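Local coordinates for protein poly-beta-hydroxybuterate polymerase (Cupriavidus necator, PDB 5T6O) that probably catalyses the template-independent polymerisation of hydroxybutyryl units into polyhydroxybutyrate, this chain being the catalytic domain with its alpha/beta hydrolase fold, at residues Ala141-Leu146 with Ala266-Pro271; Thr272-Ser277 with Ala290-Leu295; Asn192-Leu197 with Phe224-Ala229. The protein carries 1 engineered substitution. All coordinates share one frame; numbering follows the deposited sequence.

Interactions 1 and 2 touch each other and pack around neighbouring strands of one alpha/beta hydrolase sheet, their centres about 10 Å apart. Ala266-Pro271 leads directly into strand 272-277, which pairs in parallel with strand 140-146: Val143 O lies 2.9 Å from Tyr273 N and Leu145 N lies 2.8 Å from Tyr273 O, both probable hydrogen bonds. Interaction 3 belongs to the long insertion between these strands, with its centre about 28 Å from that of interaction 1 and 24 Å from that of interaction 2. Helix 308-312 meets both Tyr275 of interaction 2 and Phe194 of interaction 3. It lies after strand 299-304, in the region where the catalytic histidine of this fold usually sits.

Interaction 1: residues Ala141-Leu146 with Ala266-Pro271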
ATOM      1  N   ALA A 141     -29.790  25.585  -1.738  1.00 27.91           N
ATOM      2  CA  ALA A 141     -30.119  25.314  -0.346  1.00 33.36           C
ATOM      3  C   ALA A 141     -29.168  24.293   0.259  1.00 32.75           C
ATOM      4  O   ALA A 141     -28.833  24.379   1.447  1.00 29.99           O
ATOM      5  CB  ALA A 141     -31.562  24.811  -0.234  1.00 34.52           C
ATOM      6  N   SER A 142     -28.719  23.337  -0.550  1.00 27.35           N
ATOM      7  CA  SER A 142     -27.853  22.263  -0.102  1.00 28.16           C
ATOM      8  C   SER A 142     -27.192  21.665  -1.333  1.00 31.01           C
ATOM      9  O   SER A 142     -27.641  21.882  -2.459  1.00 28.46           O
ATOM     10  CB  SER A 142     -28.635  21.197   0.671  1.00 25.82           C
ATOM     11  OG  SER A 142     -29.331  20.338  -0.221  1.00 28.17           O
ATOM     12  N   VAL A 143     -26.117  20.913  -1.099  1.00 31.32           N
ATOM     13  CA  VAL A 143     -25.322  20.289  -2.148  1.00 25.76           C
ATOM     14  C   VAL A 143     -25.090  18.838  -1.761  1.00 28.43           C
ATOM     15  O   VAL A 143     -24.750  18.551  -0.609  1.00 26.86           O
ATOM     16  CB  VAL A 143     -23.969  21.005  -2.341  1.00 24.79           C
ATOM     17  CG1 VAL A 143     -23.103  20.252  -3.354  1.00 30.62           C
ATOM     18  CG2 VAL A 143     -24.194  22.449  -2.788  1.00 32.48           C
ATOM     19  N   THR A 144     -25.271  17.929  -2.717  1.00 26.21           N
ATOM     20  CA  THR A 144     -24.927  16.523  -2.550  1.00 24.91           C
ATOM     21  C   THR A 144     -23.790  16.200  -3.513  1.00 26.70           C
ATOM     22  O   THR A 144     -23.948  16.333  -4.732  1.00 24.29           O
ATOM     23  CB  THR A 144     -26.140  15.627  -2.810  1.00 25.06           C
ATOM     24  OG1 THR A 144     -27.173  15.935  -1.860  1.00 26.66           O
ATOM     25  CG2 THR A 144     -25.768  14.147  -2.686  1.00 22.99           C
ATOM     26  N   LEU A 145     -22.658  15.759  -2.971  1.00 23.12           N
ATOM     27  CA  LEU A 145     -21.493  15.380  -3.771  1.00 22.85           C
ATOM     28  C   LEU A 145     -21.355  13.864  -3.719  1.00 23.05           C
ATOM     29  O   LEU A 145     -20.894  13.313  -2.720  1.00 26.84           O
ATOM     30  CB  LEU A 145     -20.239  16.067  -3.237  1.00 25.66           C
ATOM     31  CG  LEU A 145     -20.235  17.597  -3.322  1.00 25.26           C
ATOM     32  CD1 LEU A 145     -18.903  18.147  -2.778  1.00 27.05           C
ATOM     33  CD2 LEU A 145     -20.462  18.061  -4.767  1.00 26.03           C
ATOM     34  N   LEU A 146     -21.763  13.186  -4.790  1.00 21.99           N
ATOM     35  CA  LEU A 146     -21.592  11.745  -4.888  1.00 26.82           C
ATOM     36  C   LEU A 146     -20.268  11.451  -5.585  1.00 24.86           C
ATOM     37  O   LEU A 146     -20.073  11.854  -6.740  1.00 23.68           O
ATOM     38  CB  LEU A 146     -22.748  11.107  -5.659  1.00 21.61           C
ATOM     39  CG  LEU A 146     -24.159  11.384  -5.132  1.00 20.79           C
ATOM     40  CD1 LEU A 146     -25.162  10.567  -5.948  1.00 23.62           C
ATOM     41  CD2 LEU A 146     -24.288  11.044  -3.647  1.00 20.65           C
ATOM     42  N   ALA A 266     -14.664  27.003  -0.032  1.00 32.85           N
ATOM     43  CA  ALA A 266     -15.304  27.288   1.248  1.00 34.85           C
ATOM     44  C   ALA A 266     -16.425  28.309   1.114  1.00 35.60           C
ATOM     45  O   ALA A 266     -17.258  28.412   2.019  1.00 36.61           O
ATOM     46  CB  ALA A 266     -14.275  27.777   2.274  1.00 33.75           C
ATOM     47  N   SER A 267     -16.473  29.062   0.011  1.00 36.46           N
ATOM     48  CA  SER A 267     -17.502  30.083  -0.149  1.00 33.61           C
ATOM     49  C   SER A 267     -18.856  29.502  -0.538  1.00 34.74           C
ATOM     50  O   SER A 267     -19.856  30.224  -0.486  1.00 34.03           O
ATOM     51  CB  SER A 267     -17.063  31.126  -1.192  1.00 32.76           C
ATOM     52  OG  SER A 267     -17.032  30.560  -2.494  1.00 37.51           O
ATOM     53  N   ILE A 268     -18.920  28.219  -0.911  1.00 36.24           N
ATOM     54  CA  ILE A 268     -20.204  27.600  -1.229  1.00 32.09           C
ATOM     55  C   ILE A 268     -21.133  27.656  -0.021  1.00 36.34           C
ATOM     56  O   ILE A 268     -22.296  28.063  -0.127  1.00 35.48           O
ATOM     57  CB  ILE A 268     -19.992  26.158  -1.717  1.00 27.65           C
ATOM     58  CG1 ILE A 268     -19.155  26.161  -3.008  1.00 28.13           C
ATOM     59  CG2 ILE A 268     -21.348  25.468  -1.951  1.00 28.84           C
ATOM     60  CD1 ILE A 268     -18.721  24.788  -3.451  1.00 27.14           C
ATOM     61  N   ASP A 269     -20.642  27.204   1.131  1.00 31.90           N
ATOM     62  CA  ASP A 269     -21.224  27.480   2.448  1.00 33.14           C
ATOM     63  C   ASP A 269     -22.717  27.143   2.521  1.00 37.45           C
ATOM     64  O   ASP A 269     -23.561  27.972   2.869  1.00 37.97           O
ATOM     65  CB  ASP A 269     -20.971  28.938   2.848  1.00 36.47           C
ATOM     66  CG  ASP A 269     -21.342  29.210   4.290  1.00 45.15           C
ATOM     67  OD1 ASP A 269     -21.400  28.230   5.066  1.00 37.75           O
ATOM     68  OD2 ASP A 269     -21.589  30.390   4.641  1.00 44.69           O
ATOM     69  N   VAL A 270     -23.035  25.894   2.201  1.00 35.44           N
ATOM     70  CA  VAL A 270     -24.380  25.366   2.428  1.00 30.03           C
ATOM     71  C   VAL A 270     -24.257  23.955   2.980  1.00 32.64           C
ATOM     72  O   VAL A 270     -23.210  23.309   2.842  1.00 30.14           O
ATOM     73  CB  VAL A 270     -25.231  25.359   1.142  1.00 31.20           C
ATOM     74  CG1 VAL A 270     -25.347  26.766   0.538  1.00 29.12           C
ATOM     75  CG2 VAL A 270     -24.667  24.366   0.143  1.00 32.94           C
ATOM     76  N   PRO A 271     -25.308  23.455   3.628  1.00 30.08           N
ATOM     77  CA  PRO A 271     -25.281  22.058   4.078  1.00 28.41           C
ATOM     78  C   PRO A 271     -24.921  21.122   2.929  1.00 31.18           C
ATOM     79  O   PRO A 271     -25.452  21.235   1.822  1.00 30.30           O
ATOM     80  CB  PRO A 271     -26.709  21.830   4.575  1.00 29.33           C
ATOM     81  CG  PRO A 271     -27.147  23.177   5.027  1.00 33.90           C
ATOM     82  CD  PRO A 271     -26.542  24.143   4.050  1.00 28.21           C
TER
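Val143 and Pro271 make the first rung of a parallel strand pairing in the central sheet of the alpha/beta hydrolase fold. Val143 N donates to Pro271 O at 3.0 Å in a fairly straight bond (158° at the hydrogen). The same carbonyl oxygen also receives a CA-H contact from Ser142, with Ser142 CA 3.2 Å from Pro271 O, and is brushed by the serine CB. Further back, Ile268-Pro271 runs crosswise to Ala141-Val143, and Pro271 CD lies 3.5 Å from Ala141 O, with Val270 CB close to the same oxygen.

On one face of the sheet the packing is aliphatic. Val143 has CG1 anti to its backbone N (chi1 175°), which leaves CG2 beside that nitrogen and facing the loop. This methyl meets Val270 CG2 at 3.5 Å, the two side chains crossing at about a right angle, and touches Ile268 CG2 more loosely at 4.2 Å. Helix 120-134 lies over this cluster, with Leu129 on Val143 and Ser126 on Ile268. On the other face, Trp354 and Gln358 of helix 348-358 pack on Ser142, and Gln358 also reaches Pro271. The Ser142 hydroxyl turns to Asn114 OD1 on neighbouring strand 113-118 for its hydrogen bond.

Val270 places CG2 between its own backbone N and carbonyl carbon (CG1 at chi1 -58°, anti to that carbon), from where the methyl bridges two residues of the strand, reaching Ser142 CA at 3.8 Å as well as Val143 CG2.

Interaction 2: residues Thr272-Ser277 with Ala290-Leu295; sequences TYIYGS and ASTALL
Ile274 reaches from strand 272-277 to Ser291, Thr292 and Leu295 in the connection that leads to strand 299-304. These two strands are parallel neighbours, and helix 285-289 with the 3-10 turn 291-293 forms the crossing link of a beta-alpha-beta unit. No hydrogen bond spans the contact, which rests on a few aliphatic carbons, most of them methyls.

Ser291 comes first: its CB lies 4.3 Å from Ile274 CD1. Thr292 is nearer, its CG2 being 3.9 Å from Ile274 CD1. The OG1 of Thr292 occupies the position between its backbone N and carbonyl carbon (chi1 60°) and bonds to Tyr289 O, which leaves the methyl to face the isoleucine. The turn is then closed by backbone bonds, Ala293 N to Ala290 O at 3.1 Å and Leu294 N to Ser291 O at 3.0 Å, with a weak bond from Leu295 N to the latter oxygen. From there the chain swings round to present Leu295 to the strand. One branch of Leu295 does the work there: its CD1 lies 4.1 Å from Ile274 CD1. The same leucine packs on Leu145 of the adjoining strand.

Ile274 holds CG1 beside its backbone N (chi1 -53°) and CD1 anti along the chain (chi2 162°), which brings this one methyl to all three partners. On the other face of the sheet, Tyr273 meets Trp351 and Trp354, and Tyr275 stacks with Trp347. Thr272 completes the apolar patch: while its OG1 bonds to Val270 O, its side chain crosses that of Leu295 at about a right angle, with Thr272 CG2 4.0 Å from Leu295 CD1.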
ATOM      1  N   THR A 272     -23.985  20.208   3.185  1.00 30.15           N
ATOM      2  CA  THR A 272     -23.402  19.404   2.116  1.00 26.31           C
ATOM      3  C   THR A 272     -23.305  17.946   2.540  1.00 29.98           C
ATOM      4  O   THR A 272     -22.747  17.642   3.600  1.00 26.98           O
ATOM      5  CB  THR A 272     -22.015  19.925   1.726  1.00 31.12           C
ATOM      6  OG1 THR A 272     -22.123  21.294   1.315  1.00 30.55           O
ATOM      7  CG2 THR A 272     -21.421  19.073   0.592  1.00 24.86           C
ATOM      8  N   TYR A 273     -23.846  17.055   1.699  1.00 24.47           N
ATOM      9  CA  TYR A 273     -23.784  15.608   1.889  1.00 24.90           C
ATOM     10  C   TYR A 273     -22.701  15.049   0.975  1.00 25.80           C
ATOM     11  O   TYR A 273     -22.764  15.240  -0.245  1.00 28.63           O
ATOM     12  CB  TYR A 273     -25.134  14.977   1.559  1.00 25.60           C
ATOM     13  CG  TYR A 273     -25.339  13.517   1.925  1.00 26.96           C
ATOM     14  CD1 TYR A 273     -24.903  12.481   1.085  1.00 24.20           C
ATOM     15  CD2 TYR A 273     -26.060  13.176   3.062  1.00 27.09           C
ATOM     16  CE1 TYR A 273     -25.135  11.134   1.411  1.00 26.03           C
ATOM     17  CE2 TYR A 273     -26.297  11.847   3.391  1.00 26.48           C
ATOM     18  CZ  TYR A 273     -25.843  10.835   2.559  1.00 27.08           C
ATOM     19  OH  TYR A 273     -26.095   9.524   2.909  1.00 27.55           O
ATOM     20  N   ILE A 274     -21.720  14.368   1.560  1.00 25.19           N
ATOM     21  CA  ILE A 274     -20.524  13.918   0.853  1.00 25.99           C
ATOM     22  C   ILE A 274     -20.490  12.402   0.912  1.00 25.01           C
ATOM     23  O   ILE A 274     -20.479  11.823   2.007  1.00 24.01           O
ATOM     24  CB  ILE A 274     -19.238  14.509   1.458  1.00 25.02           C
ATOM     25  CG1 ILE A 274     -19.342  16.035   1.539  1.00 29.20           C
ATOM     26  CG2 ILE A 274     -18.033  14.105   0.598  1.00 29.62           C
ATOM     27  CD1 ILE A 274     -18.326  16.688   2.496  1.00 29.42           C
ATOM     28  N   TYR A 275     -20.486  11.760  -0.257  1.00 25.57           N
ATOM     29  CA  TYR A 275     -20.593  10.312  -0.347  1.00 28.21           C
ATOM     30  C   TYR A 275     -19.371   9.743  -1.062  1.00 22.68           C
ATOM     31  O   TYR A 275     -18.910  10.292  -2.066  1.00 21.96           O
ATOM     32  CB  TYR A 275     -21.892   9.863  -1.091  1.00 28.10           C
ATOM     33  CG  TYR A 275     -21.813   8.393  -1.368  1.00 28.30           C
ATOM     34  CD1 TYR A 275     -22.187   7.468  -0.400  1.00 25.19           C
ATOM     35  CD2 TYR A 275     -21.275   7.915  -2.565  1.00 26.38           C
ATOM     36  CE1 TYR A 275     -22.041   6.115  -0.620  1.00 24.51           C
ATOM     37  CE2 TYR A 275     -21.128   6.563  -2.783  1.00 23.17           C
ATOM     38  CZ  TYR A 275     -21.502   5.677  -1.804  1.00 26.16           C
ATOM     39  OH  TYR A 275     -21.328   4.338  -2.026  1.00 23.30           O
ATOM     40  N   GLY A 276     -18.874   8.612  -0.577  1.00 21.99           N
ATOM     41  CA  GLY A 276     -17.879   7.853  -1.313  1.00 23.28           C
ATOM     42  C   GLY A 276     -18.094   6.366  -1.103  1.00 24.02           C
ATOM     43  O   GLY A 276     -18.804   5.949  -0.187  1.00 26.36           O
ATOM     44  N   SER A 277     -17.463   5.564  -1.965  1.00 23.91           N
ATOM     45  CA  SER A 277     -17.564   4.109  -1.899  1.00 22.82           C
ATOM     46  C   SER A 277     -16.225   3.494  -1.485  1.00 23.97           C
ATOM     47  O   SER A 277     -15.163   3.891  -1.977  1.00 23.94           O
ATOM     48  CB  SER A 277     -18.011   3.528  -3.245  1.00 23.32           C
ATOM     49  OG  SER A 277     -19.317   3.971  -3.595  1.00 23.83           O
ATOM     50  N   ALA A 290     -11.545  13.863   1.864  1.00 27.14           N
ATOM     51  CA  ALA A 290     -10.756  15.080   1.952  1.00 29.27           C
ATOM     52  C   ALA A 290     -11.577  16.335   1.661  1.00 28.44           C
ATOM     53  O   ALA A 290     -11.163  17.431   2.054  1.00 30.97           O
ATOM     54  CB  ALA A 290      -9.560  14.991   1.000  1.00 29.68           C
ATOM     55  N   SER A 291     -12.732  16.212   0.990  1.00 26.85           N
ATOM     56  CA  SER A 291     -13.603  17.375   0.835  1.00 30.31           C
ATOM     57  C   SER A 291     -14.056  17.944   2.174  1.00 33.46           C
ATOM     58  O   SER A 291     -14.393  19.130   2.239  1.00 26.67           O
ATOM     59  CB  SER A 291     -14.832  17.028  -0.010  1.00 28.36           C
ATOM     60  OG  SER A 291     -14.451  16.617  -1.313  1.00 29.22           O
ATOM     61  N   THR A 292     -14.074  17.141   3.246  1.00 30.46           N
ATOM     62  CA  THR A 292     -14.536  17.664   4.529  1.00 27.36           C
ATOM     63  C   THR A 292     -13.592  18.714   5.100  1.00 27.01           C
ATOM     64  O   THR A 292     -13.980  19.451   6.012  1.00 32.73           O
ATOM     65  CB  THR A 292     -14.704  16.550   5.571  1.00 34.26           C
ATOM     66  OG1 THR A 292     -13.449  15.893   5.791  1.00 35.54           O
ATOM     67  CG2 THR A 292     -15.748  15.535   5.129  1.00 26.53           C
ATOM     68  N   ALA A 293     -12.370  18.791   4.599  1.00 32.77           N
ATOM     69  CA  ALA A 293     -11.422  19.797   5.056  1.00 34.45           C
ATOM     70  C   ALA A 293     -11.554  21.117   4.311  1.00 34.37           C
ATOM     71  O   ALA A 293     -10.914  22.095   4.706  1.00 33.52           O
ATOM     72  CB  ALA A 293      -9.989  19.275   4.905  1.00 38.90           C
ATOM     73  N   LEU A 294     -12.362  21.160   3.248  1.00 30.38           N
ATOM     74  CA  LEU A 294     -12.446  22.296   2.337  1.00 30.03           C
ATOM     75  C   LEU A 294     -13.733  23.090   2.467  1.00 34.33           C
ATOM     76  O   LEU A 294     -13.731  24.291   2.193  1.00 33.49           O
ATOM     77  CB  LEU A 294     -12.351  21.814   0.880  1.00 29.60           C
ATOM     78  CG  LEU A 294     -11.189  20.900   0.528  1.00 26.56           C
ATOM     79  CD1 LEU A 294     -11.275  20.478  -0.943  1.00 30.39           C
ATOM     80  CD2 LEU A 294      -9.889  21.654   0.818  1.00 32.09           C
ATOM     81  N   LEU A 295     -14.831  22.443   2.850  1.00 31.37           N
ATOM     82  CA  LEU A 295     -16.170  22.990   2.694  1.00 30.69           C
ATOM     83  C   LEU A 295     -16.695  23.533   4.011  1.00 35.56           C
ATOM     84  O   LEU A 295     -16.524  22.911   5.063  1.00 33.51           O
ATOM     85  CB  LEU A 295     -17.124  21.915   2.161  1.00 28.31           C
ATOM     86  CG  LEU A 295     -16.712  21.353   0.800  1.00 26.77           C
ATOM     87  CD1 LEU A 295     -17.604  20.175   0.433  1.00 29.19           C
ATOM     88  CD2 LEU A 295     -16.791  22.441  -0.262  1.00 32.47           C
TER

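Interaction 3: residues Asn192-Leu197 with Phe224-Ala229; sequences NTFSFL and FWNGDA
An Asx motif merged with a type I beta turn, Thr193 to Phe196, docks on the last turn of helix 220-227 through Asn226. Both lie in the insertion between strands 140-146 and 272-277, the place where many alpha/beta hydrolases carry a cap.

The end of the Asn226 side chain reaches the turn, with CG anti to the backbone N (chi1 -176°). Its OD1 accepts from Phe194 N at 3.0 Å in an almost straight bond (176°), and more weakly from Thr193 N. From within the Asx motif, Asn192 OD1 takes Ser195 N at 2.9 Å. Two waters widen the polar join: one accepts from Asn192 ND2 and donates to Asn226 O, and the other lies between Ser195 OG and Asn226 ND2.

Aromatic groups flank this core. The Phe194 ring offers its edge to Asn226 OD1, with CD1 3.5 Å from that oxygen and the ring and amide planes 80° apart. Along the same rim, Phe194 CE1 meets Trp225 CZ3 at 4.1 Å, edge against edge. Thr193 OG1 comes within 3.2 Å of Trp225 CH2, approaching the indole obliquely, and is hydrogen-bonded to Asn48. Trp225 NE1 is held by Lys49 O. Phe194 also meets Phe161 of the second subunit, so the turn lies at a subunit interface.

With Phe194 N-H directed at OD1, weaker bonds from Thr193 N and Asn48 ND2, and ND2 and the backbone O joined by water to Ser195 and Asn192, Asn226 links the turn to the helix end through hydrogen bonds between neutral groups, beside the Trp225 packing, and this probably limits rotation of its amide.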
ATOM      1  N   ASN A 192     -13.870   7.887 -21.262  1.00 23.64           N
ATOM      2  CA  ASN A 192     -14.800   7.059 -20.517  1.00 23.87           C
ATOM      3  C   ASN A 192     -14.349   7.039 -19.066  1.00 25.23           C
ATOM      4  O   ASN A 192     -13.295   7.570 -18.713  1.00 24.86           O
ATOM      5  CB  ASN A 192     -14.901   5.657 -21.118  1.00 25.55           C
ATOM      6  CG  ASN A 192     -13.572   4.956 -21.167  1.00 30.30           C
ATOM      7  OD1 ASN A 192     -12.779   5.052 -20.245  1.00 30.61           O
ATOM      8  ND2 ASN A 192     -13.311   4.269 -22.264  1.00 31.91           N
ATOM      9  N   THR A 193     -15.165   6.424 -18.215  1.00 24.61           N
ATOM     10  CA  THR A 193     -14.953   6.535 -16.780  1.00 22.57           C
ATOM     11  C   THR A 193     -13.895   5.555 -16.294  1.00 20.36           C
ATOM     12  O   THR A 193     -12.942   5.950 -15.613  1.00 24.17           O
ATOM     13  CB  THR A 193     -16.272   6.287 -16.039  1.00 29.05           C
ATOM     14  OG1 THR A 193     -17.224   7.285 -16.421  1.00 26.52           O
ATOM     15  CG2 THR A 193     -16.061   6.342 -14.533  1.00 24.48           C
ATOM     16  N   PHE A 194     -14.049   4.274 -16.626  1.00 22.71           N
ATOM     17  CA  PHE A 194     -13.153   3.283 -16.041  1.00 27.31           C
ATOM     18  C   PHE A 194     -11.760   3.334 -16.641  1.00 31.66           C
ATOM     19  O   PHE A 194     -10.812   2.891 -15.985  1.00 28.89           O
ATOM     20  CB  PHE A 194     -13.772   1.892 -16.160  1.00 25.63           C
ATOM     21  CG  PHE A 194     -14.794   1.635 -15.093  1.00 28.10           C
ATOM     22  CD1 PHE A 194     -16.083   2.124 -15.220  1.00 31.64           C
ATOM     23  CD2 PHE A 194     -14.440   0.984 -13.921  1.00 32.32           C
ATOM     24  CE1 PHE A 194     -17.015   1.920 -14.215  1.00 31.17           C
ATOM     25  CE2 PHE A 194     -15.370   0.772 -12.908  1.00 33.45           C
ATOM     26  CZ  PHE A 194     -16.654   1.248 -13.053  1.00 29.26           C
ATOM     27  N   SER A 195     -11.597   3.911 -17.833  1.00 28.73           N
ATOM     28  CA  SER A 195     -10.266   4.096 -18.400  1.00 27.80           C
ATOM     29  C   SER A 195      -9.905   5.573 -18.574  1.00 29.03           C
ATOM     30  O   SER A 195      -9.089   5.915 -19.437  1.00 24.03           O
ATOM     31  CB  SER A 195     -10.146   3.349 -19.731  1.00 27.17           C
ATOM     32  OG  SER A 195     -10.351   1.949 -19.539  1.00 29.05           O
ATOM     33  N   PHE A 196     -10.479   6.469 -17.760  1.00 30.49           N
ATOM     34  CA  PHE A 196     -10.119   7.880 -17.896  1.00 31.60           C
ATOM     35  C   PHE A 196      -8.632   8.124 -17.650  1.00 30.82           C
ATOM     36  O   PHE A 196      -8.044   9.030 -18.253  1.00 31.17           O
ATOM     37  CB  PHE A 196     -10.932   8.783 -16.961  1.00 27.72           C
ATOM     38  CG  PHE A 196     -10.650  10.244 -17.191  1.00 27.07           C
ATOM     39  CD1 PHE A 196     -11.006  10.836 -18.391  1.00 28.17           C
ATOM     40  CD2 PHE A 196      -9.943  10.991 -16.262  1.00 35.36           C
ATOM     41  CE1 PHE A 196     -10.722  12.171 -18.641  1.00 30.48           C
ATOM     42  CE2 PHE A 196      -9.651  12.324 -16.504  1.00 30.75           C
ATOM     43  CZ  PHE A 196     -10.054  12.914 -17.699  1.00 30.24           C
ATOM     44  N   LEU A 197      -7.999   7.351 -16.776  1.00 28.56           N
ATOM     45  CA  LEU A 197      -6.552   7.466 -16.611  1.00 34.91           C
ATOM     46  C   LEU A 197      -5.825   6.281 -17.239  1.00 30.11           C
ATOM     47  O   LEU A 197      -4.776   5.856 -16.758  1.00 32.09           O
ATOM     48  CB  LEU A 197      -6.188   7.601 -15.130  1.00 38.05           C
ATOM     49  CG  LEU A 197      -6.846   8.813 -14.455  1.00 41.44           C
ATOM     50  CD1 LEU A 197      -6.561   8.838 -12.953  1.00 45.94           C
ATOM     51  CD2 LEU A 197      -6.425  10.121 -15.131  1.00 41.84           C
ATOM     52  N   PHE A 224     -21.981  -1.337 -20.984  1.00 24.71           N
ATOM     53  CA  PHE A 224     -22.632  -0.569 -22.041  1.00 27.45           C
ATOM     54  C   PHE A 224     -22.497   0.927 -21.798  1.00 24.08           C
ATOM     55  O   PHE A 224     -22.107   1.683 -22.700  1.00 25.52           O
ATOM     56  CB  PHE A 224     -24.106  -0.963 -22.148  1.00 28.42           C
ATOM     57  CG  PHE A 224     -24.912  -0.043 -23.019  1.00 28.45           C
ATOM     58  CD1 PHE A 224     -24.845  -0.141 -24.405  1.00 32.67           C
ATOM     59  CD2 PHE A 224     -25.745   0.917 -22.454  1.00 28.73           C
ATOM     60  CE1 PHE A 224     -25.580   0.703 -25.209  1.00 30.12           C
ATOM     61  CE2 PHE A 224     -26.488   1.768 -23.263  1.00 28.50           C
ATOM     62  CZ  PHE A 224     -26.410   1.649 -24.641  1.00 29.91           C
ATOM     63  N   TRP A 225     -22.817   1.376 -20.578  1.00 25.62           N
ATOM     64  CA  TRP A 225     -22.664   2.786 -20.231  1.00 27.41           C
ATOM     65  C   TRP A 225     -21.221   3.240 -20.396  1.00 23.77           C
ATOM     66  O   TRP A 225     -20.947   4.272 -21.016  1.00 26.44           O
ATOM     67  CB  TRP A 225     -23.128   3.026 -18.794  1.00 24.31           C
ATOM     68  CG  TRP A 225     -22.724   4.364 -18.267  1.00 24.40           C
ATOM     69  CD1 TRP A 225     -23.261   5.583 -18.618  1.00 23.43           C
ATOM     70  CD2 TRP A 225     -21.697   4.638 -17.303  1.00 25.05           C
ATOM     71  NE1 TRP A 225     -22.613   6.590 -17.936  1.00 21.95           N
ATOM     72  CE2 TRP A 225     -21.663   6.037 -17.116  1.00 21.96           C
ATOM     73  CE3 TRP A 225     -20.802   3.830 -16.570  1.00 26.82           C
ATOM     74  CZ2 TRP A 225     -20.789   6.652 -16.216  1.00 21.12           C
ATOM     75  CZ3 TRP A 225     -19.920   4.443 -15.689  1.00 23.18           C
ATOM     76  CH2 TRP A 225     -19.924   5.842 -15.516  1.00 25.87           C
ATOM     77  N   ASN A 226     -20.278   2.475 -19.852  1.00 20.76           N
ATOM     78  CA  ASN A 226     -18.883   2.879 -19.982  1.00 23.80           C
ATOM     79  C   ASN A 226     -18.444   2.906 -21.439  1.00 24.74           C
ATOM     80  O   ASN A 226     -17.618   3.743 -21.821  1.00 24.51           O
ATOM     81  CB  ASN A 226     -17.990   1.937 -19.177  1.00 22.80           C
ATOM     82  CG  ASN A 226     -16.547   2.362 -19.193  1.00 23.08           C
ATOM     83  OD1 ASN A 226     -16.163   3.304 -18.498  1.00 23.97           O
ATOM     84  ND2 ASN A 226     -15.728   1.656 -19.969  1.00 27.10           N
ATOM     85  N   GLY A 227     -18.968   1.997 -22.260  1.00 24.01           N
ATOM     86  CA  GLY A 227     -18.592   1.941 -23.663  1.00 25.23           C
ATOM     87  C   GLY A 227     -19.218   3.013 -24.521  1.00 31.24           C
ATOM     88  O   GLY A 227     -18.763   3.240 -25.644  1.00 30.66           O
ATOM     89  N   ASP A 228     -20.252   3.672 -24.002  1.00 24.93           N
ATOM     90  CA  ASP A 228     -20.975   4.755 -24.675  1.00 24.06           C
ATOM     91  C   ASP A 228     -20.175   6.039 -24.417  1.00 30.31           C
ATOM     92  O   ASP A 228     -20.481   6.855 -23.546  1.00 26.64           O
ATOM     93  CB  ASP A 228     -22.406   4.812 -24.146  1.00 26.73           C
ATOM     94  CG  ASP A 228     -23.326   5.698 -24.970  1.00 29.14           C
ATOM     95  OD1 ASP A 228     -22.863   6.340 -25.932  1.00 26.55           O
ATOM     96  OD2 ASP A 228     -24.536   5.748 -24.635  1.00 23.88           O
ATOM     97  N   ALA A 229     -19.090   6.195 -25.169  1.00 27.59           N
ATOM     98  CA  ALA A 229     -18.075   7.181 -24.804  1.00 26.84           C
ATOM     99  C   ALA A 229     -18.492   8.602 -25.189  1.00 22.24           C
ATOM    100  O   ALA A 229     -19.334   8.821 -26.056  1.00 21.78           O
ATOM    101  CB  ALA A 229     -16.739   6.848 -25.474  1.00 31.09           C
TER
HETATM  102  O   HOH W   1     -15.464   3.328 -23.748  1.00 49.18           O
HETATM  103  O   HOH W   2     -12.806   1.086 -19.988  1.00 31.26           O